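Local coordinates for protein putative pectin lyase (PDB 7CHU) that serves as a tailspike of a deep-sea thermophilic bacteriophage, probably recognising and perhaps cleaving polysaccharide on the host cell surface during invasion, at residues Asn230-Ile242 with Phe255-Tyr269. Numbering follows the deposited sequence.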
loop_
_atom_site.group_PDB
_atom_site.type_symbol
_atom_site.label_atom_id
_atom_site.label_comp_id
_atom_site.label_asym_id
_atom_site.label_seq_id
_atom_site.Cartn_x
_atom_site.Cartn_y
_atom_site.Cartn_z
ATOM N N ASN A 230 24.089 -8.379 2.337
ATOM C CA ASN A 230 24.852 -7.482 1.483
ATOM C C ASN A 230 25.651 -6.493 2.321
ATOM O O ASN A 230 25.337 -6.244 3.476
ATOM C CB ASN A 230 23.924 -6.712 0.545
ATOM C CG ASN A 230 23.245 -7.619 -0.474
ATOM O OD1 ASN A 230 23.890 -8.471 -1.094
ATOM N ND2 ASN A 230 21.936 -7.434 -0.650
ATOM N N GLY A 231 26.671 -5.900 1.709
ATOM C CA GLY A 231 27.386 -4.810 2.345
ATOM C C GLY A 231 28.507 -5.283 3.246
ATOM O O GLY A 231 28.865 -6.462 3.305
ATOM N N ASP A 232 29.073 -4.315 3.970
ATOM C CA ASP A 232 30.226 -4.520 4.833
ATOM C C ASP A 232 30.430 -3.234 5.618
ATOM O O ASP A 232 30.942 -2.248 5.078
ATOM C CB ASP A 232 31.483 -4.865 4.013
ATOM C CG ASP A 232 32.743 -5.086 4.893
ATOM O OD1 ASP A 232 32.769 -4.718 6.072
ATOM O OD2 ASP A 232 33.745 -5.618 4.383
ATOM N N LEU A 233 30.025 -3.236 6.881
ATOM C CA LEU A 233 30.061 -2.004 7.665
ATOM C C LEU A 233 31.471 -1.436 7.752
ATOM O O LEU A 233 31.655 -0.210 7.720
ATOM C CB LEU A 233 29.518 -2.254 9.064
ATOM C CG LEU A 233 29.475 -0.970 9.883
ATOM C CD1 LEU A 233 28.594 0.037 9.172
ATOM C CD2 LEU A 233 28.930 -1.295 11.253
ATOM N N ALA A 234 32.477 -2.305 7.876
ATOM C CA ALA A 234 33.854 -1.833 8.011
ATOM C C ALA A 234 34.311 -1.051 6.788
ATOM O O ALA A 234 35.259 -0.251 6.879
ATOM C CB ALA A 234 34.815 -3.007 8.262
ATOM N N ARG A 235 33.645 -1.240 5.652
ATOM C CA ARG A 235 34.018 -0.536 4.446
ATOM C C ARG A 235 32.931 0.395 3.974
ATOM O O ARG A 235 32.987 0.851 2.823
ATOM C CB ARG A 235 34.353 -1.516 3.331
ATOM C CG ARG A 235 35.619 -2.263 3.537
ATOM C CD ARG A 235 35.586 -3.463 2.661
ATOM N NE ARG A 235 36.319 -4.512 3.339
ATOM C CZ ARG A 235 36.967 -5.467 2.691
ATOM N NH1 ARG A 235 37.676 -6.391 3.327
ATOM N NH2 ARG A 235 36.900 -5.490 1.367
ATOM N N ASN A 236 31.930 0.654 4.814
ATOM C CA ASN A 236 30.859 1.598 4.488
ATOM C C ASN A 236 30.042 1.155 3.269
ATOM O O ASN A 236 29.626 1.979 2.449
ATOM C CB ASN A 236 31.426 3.000 4.271
ATOM C CG ASN A 236 30.374 4.043 4.373
ATOM O OD1 ASN A 236 29.381 3.843 5.061
ATOM N ND2 ASN A 236 30.563 5.167 3.687
ATOM N N LYS A 237 29.818 -0.154 3.144
ATOM C CA LYS A 237 28.970 -0.728 2.098
ATOM C C LYS A 237 27.675 -1.261 2.709
ATOM O O LYS A 237 27.696 -1.865 3.793
ATOM C CB LYS A 237 29.694 -1.851 1.354
ATOM C CG LYS A 237 31.077 -1.469 0.848
ATOM C CD LYS A 237 31.063 -0.222 -0.018
ATOM C CE LYS A 237 32.482 0.121 -0.503
ATOM N NZ LYS A 237 32.502 1.444 -1.160
ATOM N N HIS A 238 26.550 -1.054 2.001
ATOM C CA HIS A 238 25.223 -1.236 2.581
ATOM C C HIS A 238 24.300 -2.014 1.638
ATOM O O HIS A 238 24.634 -2.293 0.482
ATOM C CB HIS A 238 24.635 0.132 2.968
ATOM C CG HIS A 238 25.541 0.916 3.883
ATOM N ND1 HIS A 238 25.608 0.677 5.236
ATOM C CD2 HIS A 238 26.445 1.899 3.632
ATOM C CE1 HIS A 238 26.491 1.491 5.791
ATOM N NE2 HIS A 238 27.020 2.243 4.837
ATOM N N GLY A 239 23.141 -2.422 2.172
ATOM C CA GLY A 239 22.215 -3.213 1.376
ATOM C C GLY A 239 21.729 -2.476 0.143
ATOM O O GLY A 239 21.806 -2.990 -0.976
ATOM N N VAL A 240 21.229 -1.259 0.334
ATOM C CA VAL A 240 20.855 -0.342 -0.745
ATOM C C VAL A 240 21.491 1.000 -0.420
ATOM O O VAL A 240 21.311 1.513 0.688
ATOM C CB VAL A 240 19.330 -0.175 -0.872
ATOM C CG1 VAL A 240 18.994 0.801 -2.026
ATOM C CG2 VAL A 240 18.661 -1.510 -1.098
ATOM N N TYR A 241 22.261 1.549 -1.348
ATOM C CA TYR A 241 22.931 2.833 -1.152
ATOM C C TYR A 241 22.378 3.808 -2.183
ATOM O O TYR A 241 22.518 3.578 -3.391
ATOM C CB TYR A 241 24.444 2.673 -1.291
ATOM C CG TYR A 241 25.271 3.844 -0.761
ATOM C CD1 TYR A 241 25.485 5.001 -1.528
ATOM C CD2 TYR A 241 25.859 3.783 0.495
ATOM C CE1 TYR A 241 26.258 6.082 -1.017
ATOM C CE2 TYR A 241 26.634 4.847 0.993
ATOM C CZ TYR A 241 26.817 5.980 0.240
ATOM O OH TYR A 241 27.581 6.997 0.759
ATOM N N ILE A 242 21.733 4.873 -1.719
ATOM C CA ILE A 242 21.079 5.840 -2.595
ATOM C C ILE A 242 21.843 7.156 -2.477
ATOM O O ILE A 242 21.829 7.794 -1.419
ATOM C CB ILE A 242 19.595 6.025 -2.233
ATOM C CG1 ILE A 242 18.858 4.676 -2.370
ATOM C CG2 ILE A 242 18.994 7.110 -3.125
ATOM C CD1 ILE A 242 17.490 4.553 -1.608
ATOM N N PHE A 255 9.942 1.819 -3.226
ATOM C CA PHE A 255 10.154 0.437 -2.816
ATOM C C PHE A 255 8.846 -0.070 -2.215
ATOM O O PHE A 255 8.363 0.484 -1.226
ATOM C CB PHE A 255 11.293 0.333 -1.795
ATOM C CG PHE A 255 12.636 0.810 -2.305
ATOM C CD1 PHE A 255 12.934 2.160 -2.372
ATOM C CD2 PHE A 255 13.606 -0.106 -2.685
ATOM C CE1 PHE A 255 14.182 2.594 -2.805
ATOM C CE2 PHE A 255 14.853 0.313 -3.142
ATOM C CZ PHE A 255 15.141 1.672 -3.216
ATOM N N ILE A 256 8.242 -1.080 -2.835
ATOM C CA ILE A 256 6.920 -1.539 -2.442
ATOM C C ILE A 256 7.024 -2.998 -2.059
ATOM O O ILE A 256 7.504 -3.821 -2.848
ATOM C CB ILE A 256 5.881 -1.331 -3.546
ATOM C CG1 ILE A 256 5.741 0.161 -3.878
ATOM C CG2 ILE A 256 4.534 -1.935 -3.105
ATOM C CD1 ILE A 256 4.827 0.427 -5.103
ATOM N N ALA A 257 6.613 -3.319 -0.839
ATOM C CA ALA A 257 6.609 -4.712 -0.387
ATOM C C ALA A 257 8.001 -5.330 -0.532
ATOM O O ALA A 257 8.159 -6.470 -0.973
ATOM C CB ALA A 257 5.559 -5.531 -1.160
ATOM N N CYS A 258 9.024 -4.574 -0.159
ATOM C CA CYS A 258 10.390 -5.055 -0.286
ATOM C C CYS A 258 10.812 -5.735 1.014
ATOM O O CYS A 258 10.226 -5.507 2.071
ATOM C CB CYS A 258 11.311 -3.895 -0.639
ATOM S SG CYS A 258 11.008 -3.344 -2.356
ATOM N N HIS A 259 11.864 -6.551 0.936
ATOM C CA HIS A 259 12.270 -7.421 2.048
ATOM C C HIS A 259 13.776 -7.250 2.256
ATOM O O HIS A 259 14.562 -7.735 1.439
ATOM C CB HIS A 259 11.897 -8.870 1.723
ATOM C CG HIS A 259 12.260 -9.883 2.770
ATOM N ND1 HIS A 259 11.690 -11.139 2.795
ATOM C CD2 HIS A 259 13.155 -9.864 3.788
ATOM C CE1 HIS A 259 12.191 -11.837 3.800
ATOM N NE2 HIS A 259 13.080 -11.085 4.423
ATOM N N PHE A 260 14.175 -6.567 3.340
ATOM C CA PHE A 260 15.584 -6.333 3.673
ATOM C C PHE A 260 15.907 -7.123 4.932
ATOM O O PHE A 260 15.252 -6.931 5.957
ATOM C CB PHE A 260 15.875 -4.846 3.903
ATOM C CG PHE A 260 15.469 -3.948 2.761
ATOM C CD1 PHE A 260 16.331 -3.727 1.707
ATOM C CD2 PHE A 260 14.226 -3.319 2.750
ATOM C CE1 PHE A 260 15.957 -2.899 0.631
ATOM C CE2 PHE A 260 13.836 -2.493 1.697
ATOM C CZ PHE A 260 14.708 -2.277 0.627
ATOM N N GLU A 261 16.873 -8.035 4.858
ATOM C CA GLU A 261 17.097 -8.892 6.018
ATOM C C GLU A 261 18.573 -9.221 6.170
ATOM O O GLU A 261 19.238 -9.531 5.189
ATOM C CB GLU A 261 16.295 -10.198 5.912
ATOM C CG GLU A 261 16.525 -11.111 7.123
ATOM C CD GLU A 261 15.441 -12.157 7.303
ATOM O OE1 GLU A 261 14.508 -12.226 6.476
ATOM O OE2 GLU A 261 15.528 -12.915 8.283
ATOM N N ALA A 262 19.067 -9.178 7.414
ATOM C CA ALA A 262 20.410 -9.658 7.754
ATOM C C ALA A 262 21.485 -9.048 6.852
ATOM O O ALA A 262 22.384 -9.732 6.365
ATOM C CB ALA A 262 20.469 -11.195 7.713
ATOM N N ASN A 263 21.404 -7.752 6.614
ATOM C CA ASN A 263 22.467 -7.130 5.848
ATOM C C ASN A 263 23.640 -6.826 6.765
ATOM O O ASN A 263 23.491 -6.754 7.987
ATOM C CB ASN A 263 21.947 -5.881 5.150
ATOM C CG ASN A 263 21.274 -6.222 3.811
ATOM O OD1 ASN A 263 21.842 -6.945 2.980
ATOM N ND2 ASN A 263 20.055 -5.743 3.626
ATOM N N ASN A 264 24.830 -6.725 6.174
ATOM C CA ASN A 264 26.019 -6.473 6.967
ATOM C C ASN A 264 26.357 -4.991 7.067
ATOM O O ASN A 264 27.129 -4.599 7.948
ATOM C CB ASN A 264 27.184 -7.299 6.411
ATOM C CG ASN A 264 26.932 -8.772 6.585
ATOM O OD1 ASN A 264 26.739 -9.225 7.700
ATOM N ND2 ASN A 264 26.845 -9.516 5.489
ATOM N N GLY A 265 25.800 -4.167 6.192
ATOM C CA GLY A 265 25.711 -2.747 6.417
ATOM C C GLY A 265 24.312 -2.380 6.849
ATOM O O GLY A 265 23.516 -3.231 7.265
ATOM N N SER A 266 23.995 -1.093 6.737
ATOM C CA SER A 266 22.602 -0.671 6.853
ATOM C C SER A 266 21.750 -1.291 5.743
ATOM O O SER A 266 22.226 -1.520 4.632
ATOM C CB SER A 266 22.524 0.848 6.788
ATOM O OG SER A 266 22.965 1.409 8.025
ATOM N N HIS A 267 20.457 -1.522 6.023
ATOM C CA HIS A 267 19.586 -1.979 4.945
ATOM C C HIS A 267 19.481 -0.925 3.858
ATOM O O HIS A 267 19.614 -1.224 2.665
ATOM C CB HIS A 267 18.190 -2.328 5.459
ATOM C CG HIS A 267 18.176 -3.499 6.388
ATOM N ND1 HIS A 267 18.683 -4.736 6.040
ATOM C CD2 HIS A 267 17.743 -3.610 7.667
ATOM C CE1 HIS A 267 18.551 -5.563 7.065
ATOM N NE2 HIS A 267 17.989 -4.904 8.064
ATOM N N VAL A 268 19.205 0.309 4.254
ATOM C CA VAL A 268 19.011 1.425 3.340
ATOM C C VAL A 268 19.870 2.568 3.853
ATOM O O VAL A 268 19.753 2.947 5.021
ATOM C CB VAL A 268 17.538 1.859 3.285
ATOM C CG1 VAL A 268 17.404 3.190 2.564
ATOM C CG2 VAL A 268 16.689 0.780 2.623
ATOM N N TYR A 269 20.740 3.102 2.993
ATOM C CA TYR A 269 21.616 4.214 3.353
ATOM C C TYR A 269 21.423 5.326 2.326
ATOM O O TYR A 269 21.763 5.145 1.154
ATOM C CB TYR A 269 23.082 3.754 3.394
ATOM C CG TYR A 269 24.013 4.755 4.013
ATOM C CD1 TYR A 269 24.410 5.878 3.300
ATOM C CD2 TYR A 269 24.479 4.594 5.323
ATOM C CE1 TYR A 269 25.273 6.826 3.842
ATOM C CE2 TYR A 269 25.346 5.533 5.892
ATOM C CZ TYR A 269 25.746 6.641 5.138
ATOM O OH TYR A 269 26.584 7.590 5.667
HETATM O O HOH W 1 27.732 -9.046 2.839
HETATM O O HOH W 2 29.097 6.289 6.645
#
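The imidazole of His238 and the phenol ring of Tyr269 form an offset stack, planes 16° apart and centroids 4.5 Å apart, with Tyr269 CD2 over the rim of the imidazole and Tyr269 CB over the same ring. Both ring nitrogens of His238 are engaged at its edge: ND1 accepts from Ser266 N at 2.8 Å, in the ring plane, and NE2 donates to Asn236 OD1. These two bonds fix the ring's rotation. A water joins Asn236 OD1 to Tyr269 OH. Tyr241, the parallel bridge partner of Tyr269 on the same face, likewise carries CG anti to the backbone N (chi1 -165° and -169°), and the two side chains run alongside, pointing the same way; their nearly parallel rings are slid apart, with Tyr241 CE2 3.4 Å from Tyr269 CD1.

Beneath these rings, strands 240-243 and 268-271 pair in parallel as successive rungs of the right-handed beta-helix of the pectate-lyase-like family, joined by Tyr269 N to Val240 O and Ile242 N to Tyr269 O. On the inward face Val240 sends its two methyls to different rings: CG1 approaches Phe255 CZ, while CG2 meets the edge of Phe260, 3.5 Å from CE1. Ile242 CD1 also reaches Phe255.

Where the coil turns, Asn263 OD1 accepts from Asn230 N at 2.7 Å, in the carbonyl plane, and Asn263 ND2 donates to His267 ND1, which lets one amide tie the previous rung to its own turn. Asn264 N returns a bond to Asn230 O, and the side-chain amide of Asn230 is held by Val204 O and Cys207 N of the preceding coil.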